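Local coordinates for molybdopterin biosynthesis protein MoaB (Sulfolobus tokodaii, PDB 3IWT) that probably takes part in molybdenum cofactor biosynthesis, as a member of the MogA/MoaB family with a predicted molybdopterin-binding domain, at residues 14-25 with 53-64; 80-91 with 144-152. One frame throughout, in Å; residues are numbered along the deposited sequence. Where two conformers were deposited one is given.

Interaction 1 of 2, residues 14-25 with 53-64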
loop_
_atom_site.group_PDB
_atom_site.type_symbol
_atom_site.label_atom_id
_atom_site.label_comp_id
_atom_site.label_asym_id
_atom_site.label_seq_id
_atom_site.Cartn_x
_atom_site.Cartn_y
_atom_site.Cartn_z
ATOM N N LYS A 14 -21.277 11.547 -28.576
ATOM C CA LYS A 14 -20.799 10.381 -29.327
ATOM C C LYS A 14 -21.571 9.107 -28.942
ATOM O O LYS A 14 -21.994 8.940 -27.801
ATOM C CB LYS A 14 -19.300 10.132 -29.063
ATOM C CG LYS A 14 -18.323 10.907 -29.952
ATOM C CD LYS A 14 -16.863 10.474 -29.679
ATOM C CE LYS A 14 -16.340 11.036 -28.329
ATOM N NZ LYS A 14 -15.187 10.286 -27.666
ATOM N N SER A 15 -21.729 8.214 -29.909
ATOM C CA SER A 15 -22.053 6.830 -29.639
ATOM C C SER A 15 -20.741 6.192 -29.184
ATOM O O SER A 15 -19.734 6.317 -29.862
ATOM C CB SER A 15 -22.567 6.143 -30.906
ATOM O OG SER A 15 -22.888 4.784 -30.679
ATOM N N LEU A 16 -20.754 5.536 -28.031
ATOM C CA LEU A 16 -19.576 4.837 -27.508
ATOM C C LEU A 16 -19.779 3.326 -27.609
ATOM O O LEU A 16 -20.908 2.838 -27.631
ATOM C CB LEU A 16 -19.305 5.263 -26.063
ATOM C CG LEU A 16 -18.931 6.733 -25.835
ATOM C CD1 LEU A 16 -18.987 7.047 -24.343
ATOM C CD2 LEU A 16 -17.559 7.076 -26.451
ATOM N N ASN A 17 -18.671 2.598 -27.686
ATOM C CA ASN A 17 -18.657 1.130 -27.776
ATOM C C ASN A 17 -18.413 0.471 -26.405
ATOM O O ASN A 17 -17.404 0.743 -25.720
ATOM C CB ASN A 17 -17.571 0.669 -28.734
ATOM C CG ASN A 17 -17.757 1.168 -30.162
ATOM O OD1 ASN A 17 -16.775 1.478 -30.843
ATOM N ND2 ASN A 17 -18.969 1.180 -30.636
ATOM N N PHE A 18 -19.321 -0.414 -26.018
ATOM C CA PHE A 18 -19.306 -1.039 -24.689
ATOM C C PHE A 18 -19.101 -2.538 -24.827
ATOM O O PHE A 18 -19.611 -3.154 -25.768
ATOM C CB PHE A 18 -20.628 -0.784 -23.961
ATOM C CG PHE A 18 -20.795 0.624 -23.468
ATOM C CD1 PHE A 18 -21.063 1.638 -24.353
ATOM C CD2 PHE A 18 -20.648 0.929 -22.108
ATOM C CE1 PHE A 18 -21.233 2.941 -23.928
ATOM C CE2 PHE A 18 -20.821 2.245 -21.657
ATOM C CZ PHE A 18 -21.086 3.252 -22.582
ATOM N N TYR A 19 -18.357 -3.115 -23.879
ATOM C CA TYR A 19 -18.232 -4.553 -23.736
ATOM C C TYR A 19 -18.816 -4.939 -22.373
ATOM O O TYR A 19 -18.470 -4.335 -21.345
ATOM C CB TYR A 19 -16.760 -4.952 -23.799
ATOM C CG TYR A 19 -16.499 -6.415 -24.014
ATOM C CD1 TYR A 19 -15.950 -6.861 -25.213
ATOM C CD2 TYR A 19 -16.764 -7.343 -23.024
ATOM C CE1 TYR A 19 -15.652 -8.198 -25.412
ATOM C CE2 TYR A 19 -16.516 -8.681 -23.221
ATOM C CZ TYR A 19 -15.949 -9.103 -24.419
ATOM O OH TYR A 19 -15.655 -10.424 -24.603
ATOM N N VAL A 20 -19.676 -5.956 -22.362
ATOM C CA VAL A 20 -20.430 -6.298 -21.151
ATOM C C VAL A 20 -19.955 -7.652 -20.622
ATOM O O VAL A 20 -19.897 -8.620 -21.374
ATOM C CB VAL A 20 -21.956 -6.339 -21.397
ATOM C CG1 VAL A 20 -22.727 -6.684 -20.110
ATOM C CG2 VAL A 20 -22.446 -4.998 -21.949
ATOM N N ILE A 21 -19.655 -7.721 -19.331
ATOM C CA ILE A 21 -19.176 -8.972 -18.733
ATOM C C ILE A 21 -20.063 -9.377 -17.563
ATOM O O ILE A 21 -20.241 -8.616 -16.598
ATOM C CB ILE A 21 -17.709 -8.869 -18.267
ATOM C CG1 ILE A 21 -16.783 -8.442 -19.409
ATOM C CG2 ILE A 21 -17.221 -10.210 -17.626
ATOM C CD1 ILE A 21 -15.332 -8.173 -18.946
ATOM N N THR A 22 -20.626 -10.572 -17.625
ATOM C CA THR A 22 -21.458 -11.049 -16.516
ATOM C C THR A 22 -20.635 -12.027 -15.702
ATOM O O THR A 22 -20.075 -12.956 -16.253
ATOM C CB THR A 22 -22.776 -11.674 -17.029
ATOM O OG1 THR A 22 -23.553 -10.639 -17.625
ATOM C CG2 THR A 22 -23.568 -12.334 -15.880
ATOM N N ILE A 23 -20.553 -11.781 -14.389
ATOM C CA ILE A 23 -19.790 -12.634 -13.474
ATOM C C ILE A 23 -20.788 -13.364 -12.568
ATOM O O ILE A 23 -21.342 -12.787 -11.620
ATOM C CB ILE A 23 -18.766 -11.815 -12.659
ATOM C CG1 ILE A 23 -17.878 -11.001 -13.602
ATOM C CG2 ILE A 23 -17.942 -12.716 -11.791
ATOM C CD1 ILE A 23 -16.944 -10.007 -12.921
ATOM N N SER A 24 -21.048 -14.628 -12.901
ATOM C CA SER A 24 -22.077 -15.451 -12.236
ATOM C C SER A 24 -21.732 -16.929 -12.372
ATOM O O SER A 24 -21.783 -17.490 -13.478
ATOM C CB SER A 24 -23.457 -15.205 -12.850
ATOM O OG SER A 24 -24.443 -16.090 -12.307
ATOM N N THR A 25 -21.423 -17.564 -11.250
ATOM C CA THR A 25 -21.053 -18.981 -11.251
ATOM C C THR A 25 -22.249 -19.849 -11.675
ATOM O O THR A 25 -22.103 -20.710 -12.543
ATOM C CB THR A 25 -20.491 -19.406 -9.883
ATOM O OG1 THR A 25 -19.296 -18.657 -9.617
ATOM C CG2 THR A 25 -20.152 -20.901 -9.845
ATOM N N GLY A 53 -28.138 5.108 -27.411
ATOM C CA GLY A 53 -27.434 5.513 -28.640
ATOM C C GLY A 53 -26.065 4.888 -28.737
ATOM O O GLY A 53 -25.332 5.131 -29.707
ATOM N N HIS A 54 -25.721 4.071 -27.735
ATOM C CA HIS A 54 -24.430 3.384 -27.701
ATOM C C HIS A 54 -24.505 2.008 -28.354
ATOM O O HIS A 54 -25.588 1.506 -28.665
ATOM C CB HIS A 54 -23.969 3.251 -26.246
ATOM C CG HIS A 54 -23.862 4.563 -25.549
ATOM N ND1 HIS A 54 -23.076 5.591 -26.025
ATOM C CD2 HIS A 54 -24.462 5.028 -24.428
ATOM C CE1 HIS A 54 -23.183 6.629 -25.220
ATOM N NE2 HIS A 54 -24.034 6.320 -24.252
ATOM N N LYS A 55 -23.346 1.393 -28.531
ATOM C CA LYS A 55 -23.217 0.090 -29.171
ATOM C C LYS A 55 -22.635 -0.956 -28.228
ATOM O O LYS A 55 -21.775 -0.637 -27.372
ATOM C CB LYS A 55 -22.307 0.202 -30.394
ATOM C CG LYS A 55 -22.719 1.246 -31.420
ATOM C CD LYS A 55 -24.078 0.932 -31.987
ATOM C CE LYS A 55 -24.380 1.742 -33.248
ATOM N NZ LYS A 55 -25.664 1.271 -33.876
ATOM N N ILE A 56 -23.100 -2.200 -28.360
ATOM C CA ILE A 56 -22.501 -3.317 -27.614
ATOM C C ILE A 56 -21.633 -4.056 -28.598
ATOM O O ILE A 56 -22.137 -4.585 -29.600
ATOM C CB ILE A 56 -23.563 -4.302 -27.046
ATOM C CG1 ILE A 56 -24.624 -3.563 -26.213
ATOM C CG2 ILE A 56 -22.873 -5.436 -26.257
ATOM C CD1 ILE A 56 -24.105 -2.577 -25.175
ATOM N N ILE A 57 -20.327 -4.068 -28.378
ATOM C CA ILE A 57 -19.488 -4.761 -29.312
ATOM C C ILE A 57 -18.954 -6.089 -28.816
ATOM O O ILE A 57 -18.331 -6.802 -29.574
ATOM C CB ILE A 57 -18.415 -3.851 -29.943
ATOM C CG1 ILE A 57 -17.425 -3.317 -28.925
ATOM C CG2 ILE A 57 -19.123 -2.729 -30.768
ATOM C CD1 ILE A 57 -16.174 -2.798 -29.637
ATOM N N GLY A 58 -19.238 -6.452 -27.566
ATOM C CA GLY A 58 -18.953 -7.796 -27.118
ATOM C C GLY A 58 -19.548 -8.109 -25.770
ATOM O O GLY A 58 -20.010 -7.207 -25.061
ATOM N N TYR A 59 -19.560 -9.396 -25.442
ATOM C CA TYR A 59 -20.162 -9.890 -24.193
ATOM C C TYR A 59 -19.518 -11.197 -23.795
ATOM O O TYR A 59 -19.179 -12.014 -24.659
ATOM C CB TYR A 59 -21.665 -10.107 -24.387
ATOM C CG TYR A 59 -22.370 -10.899 -23.278
ATOM C CD1 TYR A 59 -22.639 -10.323 -22.033
ATOM C CD2 TYR A 59 -22.821 -12.203 -23.506
ATOM C CE1 TYR A 59 -23.289 -11.038 -21.022
ATOM C CE2 TYR A 59 -23.491 -12.926 -22.501
ATOM C CZ TYR A 59 -23.715 -12.341 -21.266
ATOM O OH TYR A 59 -24.390 -13.066 -20.294
ATOM N N SER A 60 -19.334 -11.401 -22.497
ATOM C CA SER A 60 -18.855 -12.673 -22.004
ATOM C C SER A 60 -19.461 -12.996 -20.644
ATOM O O SER A 60 -19.901 -12.094 -19.908
ATOM C CB SER A 60 -17.327 -12.688 -21.937
ATOM O OG SER A 60 -16.854 -11.704 -21.044
ATOM N N LEU A 61 -19.503 -14.284 -20.332
ATOM C CA LEU A 61 -20.040 -14.768 -19.080
ATOM C C LEU A 61 -18.999 -15.663 -18.451
ATOM O O LEU A 61 -18.494 -16.579 -19.096
ATOM C CB LEU A 61 -21.350 -15.519 -19.320
ATOM C CG LEU A 61 -21.925 -16.386 -18.191
ATOM C CD1 LEU A 61 -22.266 -15.536 -17.016
ATOM C CD2 LEU A 61 -23.139 -17.194 -18.671
ATOM N N VAL A 62 -18.661 -15.367 -17.199
ATOM C CA VAL A 62 -17.617 -16.084 -16.458
ATOM C C VAL A 62 -18.099 -16.347 -15.026
ATOM O O VAL A 62 -18.969 -15.622 -14.529
ATOM C CB VAL A 62 -16.270 -15.309 -16.468
ATOM C CG1 VAL A 62 -15.667 -15.277 -17.907
ATOM C CG2 VAL A 62 -16.402 -13.895 -15.878
ATOM N N PRO A 63 -17.527 -17.359 -14.351
ATOM C CA PRO A 63 -17.830 -17.596 -12.945
ATOM C C PRO A 63 -16.943 -16.742 -12.015
ATOM O O PRO A 63 -16.093 -15.973 -12.502
ATOM C CB PRO A 63 -17.494 -19.076 -12.790
ATOM C CG PRO A 63 -16.315 -19.258 -13.635
ATOM C CD PRO A 63 -16.512 -18.318 -14.832
ATOM N N ASP A 64 -17.107 -16.908 -10.700
ATOM C CA ASP A 64 -16.255 -16.257 -9.693
ATOM C C ASP A 64 -14.891 -16.949 -9.582
ATOM O O ASP A 64 -14.563 -17.566 -8.567
ATOM C CB ASP A 64 -16.918 -16.286 -8.301
ATOM C CG ASP A 64 -18.212 -15.512 -8.240
ATOM O OD1 ASP A 64 -18.311 -14.423 -8.841
ATOM O OD2 ASP A 64 -19.128 -15.995 -7.539
HETATM O O HOH W 1 -14.404 -11.120 -22.446
HETATM O O HOH W 2 -20.781 -13.166 -9.031
HETATM O O HOH W 3 -19.016 -18.576 -6.907
HETATM O O HOH W 4 -21.622 -16.145 -8.693
#
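F18 and H54 meet with their rings oblique, planes at 51° and centroids 5.1 Å apart. The touching atom is F18 CE1, which sits over one face of the imidazole, displaced toward its rim, 3.5 Å from H54 CG. With CG anti to its carbonyl carbon (chi1 -57°), H54 turns its ring toward the backbone of residues 14-16, where ND1 accepts a nearly straight, in-plane bond from L16 N (3.1 Å, 167°). One face thus packs on F18 while the ring edge is held by a backbone N-H, which should fix the ring's rotation. This contact leads into the parallel pairing of strands 17-23 and 55-62, which are joined through helices 25-32 and 40-51 in a beta-alpha-beta crossover; L49 of helix 40-51 touches F18. Strand 55-62 is the outermost on its side of the sheet within this chain.

On the opposite face of the sheet, Y19 lays its ring over the backbone of G58: G58 CA lies over the ring face, 4.0 Å from the centroid, a CH-pi contact. A side chain at G58 would run into Y19 CE1, so the absence of one makes room for the ring. S60 OG approaches the ring's edge, and a water links Y19 OH (2.6 Å) to S60 OG (2.9 Å). Farther along, T25 OG1 accepts a nearly straight bond from D64 N, 3.0 Å away.

Interaction 2 of 2, residues 80-91 with 144-152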
loop_
_atom_site.group_PDB
_atom_site.type_symbol
_atom_site.label_atom_id
_atom_site.label_comp_id
_atom_site.label_asym_id
_atom_site.label_seq_id
_atom_site.Cartn_x
_atom_site.Cartn_y
_atom_site.Cartn_z
ATOM N N ASP A 80 -9.403 -2.811 -29.721
ATOM C CA ASP A 80 -9.150 -1.372 -29.789
ATOM C C ASP A 80 -10.420 -0.525 -29.809
ATOM O O ASP A 80 -10.444 0.568 -29.229
ATOM C CB ASP A 80 -8.327 -1.043 -31.013
ATOM C CG ASP A 80 -6.909 -1.536 -30.906
ATOM O OD1 ASP A 80 -6.462 -1.989 -29.829
ATOM O OD2 ASP A 80 -6.250 -1.443 -31.927
ATOM N N GLU A 81 -11.461 -1.038 -30.450
ATOM C CA GLU A 81 -12.725 -0.325 -30.596
ATOM C C GLU A 81 -13.503 -0.186 -29.275
ATOM O O GLU A 81 -14.347 0.682 -29.144
ATOM C CB GLU A 81 -13.596 -1.017 -31.654
ATOM C CG GLU A 81 -13.016 -0.949 -33.083
ATOM C CD GLU A 81 -11.835 -1.913 -33.377
ATOM O OE1 GLU A 81 -11.510 -2.808 -32.565
ATOM O OE2 GLU A 81 -11.219 -1.784 -34.483
ATOM N N VAL A 82 -13.208 -1.023 -28.285
ATOM C CA VAL A 82 -13.910 -0.921 -26.994
ATOM C C VAL A 82 -13.581 0.410 -26.316
ATOM O O VAL A 82 -12.408 0.751 -26.155
ATOM C CB VAL A 82 -13.587 -2.124 -26.053
ATOM C CG1 VAL A 82 -14.113 -1.861 -24.620
ATOM C CG2 VAL A 82 -14.171 -3.424 -26.619
ATOM N N ASP A 83 -14.609 1.158 -25.916
ATOM C CA ASP A 83 -14.409 2.389 -25.126
ATOM C C ASP A 83 -14.593 2.173 -23.627
ATOM O O ASP A 83 -13.870 2.749 -22.799
ATOM C CB ASP A 83 -15.355 3.498 -25.602
ATOM C CG ASP A 83 -15.168 3.841 -27.057
ATOM O OD1 ASP A 83 -14.018 4.060 -27.461
ATOM O OD2 ASP A 83 -16.171 3.894 -27.807
ATOM N N VAL A 84 -15.582 1.359 -23.276
ATOM C CA VAL A 84 -15.975 1.170 -21.887
ATOM C C VAL A 84 -16.296 -0.323 -21.690
ATOM O O VAL A 84 -16.935 -0.965 -22.557
ATOM C CB VAL A 84 -17.248 1.995 -21.529
ATOM C CG1 VAL A 84 -17.624 1.842 -20.040
ATOM C CG2 VAL A 84 -17.116 3.479 -21.925
ATOM N N ILE A 85 -15.883 -0.837 -20.541
ATOM C CA ILE A 85 -16.207 -2.184 -20.095
ATOM C C ILE A 85 -17.080 -2.051 -18.852
ATOM O O ILE A 85 -16.716 -1.333 -17.917
ATOM C CB ILE A 85 -14.944 -3.002 -19.742
ATOM C CG1 ILE A 85 -14.014 -3.128 -20.959
ATOM C CG2 ILE A 85 -15.345 -4.401 -19.174
ATOM C CD1 ILE A 85 -12.562 -3.607 -20.656
ATOM N N ILE A 86 -18.199 -2.772 -18.842
ATOM C CA ILE A 86 -19.079 -2.835 -17.685
ATOM C C ILE A 86 -19.265 -4.292 -17.280
ATOM O O ILE A 86 -19.642 -5.152 -18.096
ATOM C CB ILE A 86 -20.452 -2.186 -17.959
ATOM C CG1 ILE A 86 -20.306 -0.723 -18.418
ATOM C CG2 ILE A 86 -21.370 -2.283 -16.687
ATOM C CD1 ILE A 86 -21.660 -0.025 -18.717
ATOM N N SER A 87 -18.977 -4.584 -16.016
ATOM C CA SER A 87 -19.247 -5.915 -15.499
ATOM C C SER A 87 -20.358 -5.867 -14.481
ATOM O O SER A 87 -20.546 -4.857 -13.784
ATOM C CB SER A 87 -17.989 -6.579 -14.911
ATOM O OG SER A 87 -17.534 -5.904 -13.737
ATOM N N THR A 88 -21.075 -6.980 -14.362
ATOM C CA THR A 88 -22.074 -7.142 -13.327
ATOM C C THR A 88 -21.816 -8.433 -12.566
ATOM O O THR A 88 -21.755 -9.496 -13.169
ATOM C CB THR A 88 -23.516 -7.152 -13.900
ATOM O OG1 THR A 88 -24.471 -7.513 -12.873
ATOM C CG2 THR A 88 -23.678 -8.092 -15.104
ATOM N N GLY A 89 -21.694 -8.312 -11.244
ATOM C CA GLY A 89 -21.510 -9.438 -10.335
ATOM C C GLY A 89 -20.215 -9.443 -9.536
ATOM O O GLY A 89 -19.155 -9.019 -10.019
ATOM N N GLY A 90 -20.334 -9.893 -8.292
ATOM C CA GLY A 90 -19.195 -10.209 -7.447
ATOM C C GLY A 90 -18.525 -9.061 -6.732
ATOM O O GLY A 90 -17.326 -9.157 -6.421
ATOM N N THR A 91 -19.299 -8.012 -6.436
ATOM C CA THR A 91 -18.765 -6.812 -5.789
ATOM C C THR A 91 -19.218 -6.647 -4.318
ATOM O O THR A 91 -19.047 -5.594 -3.742
ATOM C CB THR A 91 -19.114 -5.555 -6.611
ATOM O OG1 THR A 91 -20.538 -5.350 -6.670
ATOM C CG2 THR A 91 -18.575 -5.647 -8.044
ATOM N N LYS A 144 -6.903 4.010 -22.488
ATOM C CA LYS A 144 -7.867 5.061 -22.791
ATOM C C LYS A 144 -9.301 4.557 -22.626
ATOM O O LYS A 144 -10.230 5.136 -23.172
ATOM C CB LYS A 144 -7.668 5.553 -24.221
ATOM C CG LYS A 144 -6.221 6.040 -24.528
ATOM C CD LYS A 144 -5.768 7.185 -23.571
ATOM C CE LYS A 144 -4.390 7.750 -23.989
ATOM N NZ LYS A 144 -3.299 7.067 -23.211
ATOM N N LYS A 145 -9.459 3.489 -21.855
ATOM C CA LYS A 145 -10.748 2.845 -21.629
ATOM C C LYS A 145 -11.233 3.010 -20.176
ATOM O O LYS A 145 -10.440 3.077 -19.257
ATOM C CB LYS A 145 -10.626 1.366 -21.958
ATOM C CG LYS A 145 -10.078 1.101 -23.409
ATOM C CD LYS A 145 -10.306 -0.336 -23.810
ATOM C CE LYS A 145 -9.476 -0.733 -25.020
ATOM N NZ LYS A 145 -9.772 0.057 -26.259
ATOM N N ILE A 146 -12.548 3.076 -20.006
ATOM C CA ILE A 146 -13.167 3.199 -18.701
ATOM C C ILE A 146 -13.715 1.815 -18.328
ATOM O O ILE A 146 -14.162 1.048 -19.188
ATOM C CB ILE A 146 -14.326 4.222 -18.722
ATOM C CG1 ILE A 146 -13.872 5.559 -19.343
ATOM C CG2 ILE A 146 -14.918 4.422 -17.302
ATOM C CD1 ILE A 146 -12.530 6.123 -18.805
ATOM N N VAL A 147 -13.669 1.494 -17.043
ATOM C CA VAL A 147 -14.157 0.218 -16.569
ATOM C C VAL A 147 -15.074 0.462 -15.378
ATOM O O VAL A 147 -14.689 1.184 -14.461
ATOM C CB VAL A 147 -12.997 -0.711 -16.131
ATOM C CG1 VAL A 147 -13.556 -2.026 -15.558
ATOM C CG2 VAL A 147 -11.969 -0.950 -17.303
ATOM N N TYR A 148 -16.275 -0.128 -15.408
ATOM C CA TYR A 148 -17.222 -0.050 -14.297
ATOM C C TYR A 148 -17.480 -1.466 -13.804
ATOM O O TYR A 148 -17.870 -2.337 -14.584
ATOM C CB TYR A 148 -18.538 0.600 -14.702
ATOM C CG TYR A 148 -18.475 2.073 -15.074
ATOM C CD1 TYR A 148 -18.565 3.055 -14.104
ATOM C CD2 TYR A 148 -18.375 2.482 -16.417
ATOM C CE1 TYR A 148 -18.531 4.412 -14.453
ATOM C CE2 TYR A 148 -18.317 3.821 -16.764
ATOM C CZ TYR A 148 -18.426 4.790 -15.787
ATOM O OH TYR A 148 -18.391 6.129 -16.149
ATOM N N LEU A 149 -17.242 -1.683 -12.513
ATOM C CA LEU A 149 -17.497 -2.953 -11.868
ATOM C C LEU A 149 -18.751 -2.825 -11.024
ATOM O O LEU A 149 -18.735 -2.237 -9.941
ATOM C CB LEU A 149 -16.306 -3.360 -10.985
ATOM C CG LEU A 149 -14.901 -3.323 -11.587
ATOM C CD1 LEU A 149 -13.834 -3.706 -10.502
ATOM C CD2 LEU A 149 -14.812 -4.226 -12.854
ATOM N N LEU A 150 -19.852 -3.377 -11.525
ATOM C CA LEU A 150 -21.156 -3.207 -10.899
ATOM C C LEU A 150 -21.633 -4.437 -10.124
ATOM O O LEU A 150 -21.203 -5.544 -10.405
ATOM C CB LEU A 150 -22.197 -2.839 -11.953
ATOM C CG LEU A 150 -21.891 -1.623 -12.845
ATOM C CD1 LEU A 150 -23.092 -1.320 -13.852
ATOM C CD2 LEU A 150 -21.498 -0.368 -11.956
ATOM N N PRO A 151 -22.587 -4.243 -9.198
ATOM C CA PRO A 151 -23.171 -5.411 -8.513
ATOM C C PRO A 151 -23.973 -6.381 -9.398
ATOM O O PRO A 151 -24.310 -6.074 -10.572
ATOM C CB PRO A 151 -24.081 -4.791 -7.444
ATOM C CG PRO A 151 -23.617 -3.332 -7.326
ATOM C CD PRO A 151 -23.203 -2.980 -8.733
ATOM N N GLY A 152 -24.246 -7.560 -8.847
ATOM C CA GLY A 152 -25.063 -8.567 -9.542
ATOM C C GLY A 152 -26.535 -8.202 -9.687
ATOM O O GLY A 152 -27.160 -8.544 -10.679
HETATM O O HOH W 5 -18.820 -6.598 -11.529
HETATM O O HOH W 6 -22.593 -8.124 -6.264
#
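K145 reaches back along the 80-83 turn and gives its ammonium to a backbone carbonyl, NZ to V82 O at 2.7 Å, within the carbonyl plane. A bend at the last torsion (chi4 -61°) brings NZ round to this oxygen, while K145 CD packs across V82 CG1. Were K145 replaced by an alanine, V82 O would probably lose this donor and a gap would open beside the V82 side chain. Next to it, the main chain takes over: I146 N bonds to D83 O, and strands 84-88 and 145-150 continue in parallel, their short axes only 9° apart, as central neighbours in the alpha/beta sheet. On one face, V84 CG1 meets the Y148 ring at its edge, 3.8 Å from CD2, and I86 CG2 presses tightly on L150 CD1 at 3.5 Å. At the C-terminal ends, T88 OG1 donates to P151 O (2.7 Å), and a water accepts from S87 OG and donates to L150 O and G89 O. Outside this shell, helix 154-176 packs on V84 and Y148, and F73 of helix 66-77 backs S87 and L149 on the other face. Y148 OH is hydrogen-bonded to Y133 OH of the second subunit.

Overall arrangement
Interactions 1 and 2 belong to one continuous sheet, their centres about 7 Å apart, because strands 17-23 and 84-88 are neighbours in it. The seam between them is made of backbone bonds such as I21 N to I86 O (2.9 Å), and, where it begins, the D83 carboxylate takes the backbone N-H of N17, OD2 to N 2.8 Å. Strand order across the joined contacts is therefore 55-62, 17-23, 84-88, 145-150, all parallel. Helix 66-77 packs on side chains of both, F73 touching I21 as well as S87. A bound glycerol about 4 Å from the P151 side chain, probably from the crystallisation liquor, lies by the C-terminal end of interaction 2 and may mark a pocket there.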